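Local coordinates for protein ribokinase (Giardia lamblia, PDB 6WHJ) that probably phosphorylates D-ribose at its O-5 hydroxyl, using ATP and a divalent cation, most likely magnesium, to yield D-ribose 5-phosphate, at residues F194-L199 with V236-G241. Residues are numbered along the deposited sequence; the frame is centred on the assembly and turned at random.
Sequences FCPNEL and VLFTLG
Pro196 CG meets the Phe238 ring obliquely, 4.2 Å from CD1, while Val236 CG1 lies over one face of that ring, 3.6 Å above its plane and displaced from the centre toward the perimeter. Val236 CG1, anti to its own backbone N (chi1 179°), also meets Pro196 CD at 3.8 Å, and the Phe194 ring lies obliquely against this methyl. On the other face of the sheet Cys195 SG lies 4.1 Å from Leu237 CB. Helix 216-228 packs on Phe194 and Phe238 through Met226, Met219 and Val223, and helix 272-287 sets Ile277 against Cys195 and Phe276 and Phe280 against Leu237. Strands 193-194 and 235-239 are parallel neighbours in the large sheet of the PfkB fold. Leu237 N donates to Phe194 O nearly in line with the carbonyl (2.7 Å), and Thr239 N gives Pro196 O an almost straight bond in the carbonyl plane (2.8 Å). Past Pro196 the chain turns into helix 198-205: Asn197 is its N-cap, OD1 accepting from Glu200 N, and Asn197 CB packs on Thr239 CG2 at 3.9 Å. Glu198 OE1 accepts from Cys214 N, while OE2 forms a salt bridge with Arg243 NH1. Proline has no N-H for Leu237 O, which takes a CA-H...O contact from Cys195 CA (3.3 Å) instead, yet its carbonyl carries the pairing onward, joining Asn197 to Thr239 and the loop after it, which probably bind ATP.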
loop_
_atom_site.group_PDB
_atom_site.type_symbol
_atom_site.label_atom_id
_atom_site.label_comp_id
_atom_site.label_asym_id
_atom_site.label_seq_id
_atom_site.Cartn_x
_atom_site.Cartn_y
_atom_site.Cartn_z
ATOM N N PHE B 194 18.995 21.188 -14.606
ATOM C CA PHE B 194 18.100 20.052 -14.779
ATOM C C PHE B 194 18.808 18.794 -14.284
ATOM O O PHE B 194 19.970 18.551 -14.648
ATOM C CB PHE B 194 17.711 19.938 -16.256
ATOM C CG PHE B 194 16.594 18.970 -16.543
ATOM C CD1 PHE B 194 15.376 19.064 -15.880
ATOM C CD2 PHE B 194 16.738 18.011 -17.525
ATOM C CE1 PHE B 194 14.344 18.196 -16.160
ATOM C CE2 PHE B 194 15.707 17.134 -17.808
ATOM C CZ PHE B 194 14.507 17.230 -17.124
ATOM N N CYS B 195 18.125 18.004 -13.446
ATOM C CA CYS B 195 18.744 16.872 -12.744
ATOM C C CYS B 195 17.973 15.579 -12.991
ATOM O O CYS B 195 17.339 15.033 -12.079
ATOM C CB CYS B 195 18.820 17.143 -11.243
ATOM S SG CYS B 195 19.683 18.647 -10.839
ATOM N N PRO B 196 18.026 15.045 -14.202
ATOM C CA PRO B 196 17.399 13.755 -14.459
ATOM C C PRO B 196 18.350 12.615 -14.133
ATOM O O PRO B 196 19.573 12.771 -14.104
ATOM C CB PRO B 196 17.130 13.817 -15.968
ATOM C CG PRO B 196 18.304 14.551 -16.481
ATOM C CD PRO B 196 18.625 15.599 -15.430
ATOM N N ASN B 197 17.769 11.446 -13.885
ATOM C CA ASN B 197 18.597 10.251 -13.922
ATOM C C ASN B 197 18.557 9.707 -15.349
ATOM O O ASN B 197 17.953 10.311 -16.237
ATOM C CB ASN B 197 18.160 9.269 -12.833
ATOM C CG ASN B 197 16.786 8.666 -13.068
ATOM O OD1 ASN B 197 16.221 8.713 -14.169
ATOM N ND2 ASN B 197 16.202 8.158 -11.990
ATOM N N GLU B 198 19.202 8.565 -15.597
ATOM C CA GLU B 198 19.301 8.087 -16.976
ATOM C C GLU B 198 17.921 7.846 -17.583
ATOM O O GLU B 198 17.614 8.347 -18.673
ATOM C CB GLU B 198 20.131 6.810 -17.060
ATOM C CG GLU B 198 20.842 6.690 -18.402
ATOM C CD GLU B 198 21.658 5.430 -18.534
ATOM O OE1 GLU B 198 22.042 5.102 -19.678
ATOM O OE2 GLU B 198 21.893 4.754 -17.507
ATOM N N LEU B 199 17.070 7.090 -16.877
ATOM C CA LEU B 199 15.756 6.734 -17.404
ATOM C C LEU B 199 14.847 7.953 -17.526
ATOM O O LEU B 199 14.104 8.079 -18.509
ATOM C CB LEU B 199 15.110 5.683 -16.507
ATOM C CG LEU B 199 13.700 5.239 -16.885
ATOM C CD1 LEU B 199 13.718 4.234 -18.028
ATOM C CD2 LEU B 199 12.970 4.677 -15.673
ATOM N N VAL B 236 22.846 20.359 -17.299
ATOM C CA VAL B 236 22.107 19.137 -17.021
ATOM C C VAL B 236 23.013 18.283 -16.156
ATOM O O VAL B 236 24.132 17.948 -16.563
ATOM C CB VAL B 236 21.718 18.392 -18.306
ATOM C CG1 VAL B 236 20.964 17.115 -17.965
ATOM C CG2 VAL B 236 20.897 19.289 -19.212
ATOM N N LEU B 237 22.549 17.960 -14.953
ATOM C CA LEU B 237 23.256 17.049 -14.058
ATOM C C LEU B 237 22.593 15.686 -14.215
ATOM O O LEU B 237 21.518 15.445 -13.660
ATOM C CB LEU B 237 23.165 17.535 -12.616
ATOM C CG LEU B 237 24.166 17.055 -11.556
ATOM C CD1 LEU B 237 24.002 17.907 -10.285
ATOM C CD2 LEU B 237 24.069 15.579 -11.250
ATOM N N PHE B 238 23.248 14.782 -14.940
ATOM C CA PHE B 238 22.745 13.419 -15.091
ATOM C C PHE B 238 23.111 12.622 -13.852
ATOM O O PHE B 238 24.283 12.571 -13.468
ATOM C CB PHE B 238 23.336 12.737 -16.318
ATOM C CG PHE B 238 22.846 13.275 -17.620
ATOM C CD1 PHE B 238 21.674 12.803 -18.176
ATOM C CD2 PHE B 238 23.582 14.230 -18.314
ATOM C CE1 PHE B 238 21.229 13.290 -19.391
ATOM C CE2 PHE B 238 23.143 14.717 -19.525
ATOM C CZ PHE B 238 21.961 14.250 -20.066
ATOM N N THR B 239 22.108 12.034 -13.214
ATOM C CA THR B 239 22.311 11.088 -12.125
ATOM C C THR B 239 22.397 9.681 -12.686
ATOM O O THR B 239 21.481 9.225 -13.373
ATOM C CB THR B 239 21.179 11.182 -11.103
ATOM O OG1 THR B 239 21.394 12.326 -10.268
ATOM C CG2 THR B 239 21.094 9.915 -10.270
ATOM N N LEU B 240 23.489 8.986 -12.380
ATOM C CA LEU B 240 23.782 7.710 -13.017
ATOM C C LEU B 240 23.879 6.584 -11.997
ATOM O O LEU B 240 24.437 5.523 -12.297
ATOM C CB LEU B 240 25.075 7.826 -13.820
ATOM C CG LEU B 240 25.021 8.882 -14.927
ATOM C CD1 LEU B 240 26.298 8.870 -15.763
ATOM C CD2 LEU B 240 23.775 8.715 -15.805
ATOM N N GLY B 241 23.330 6.792 -10.803
ATOM C CA GLY B 241 23.315 5.748 -9.794
ATOM C C GLY B 241 24.723 5.365 -9.391
ATOM O O GLY B 241 25.559 6.221 -9.090
#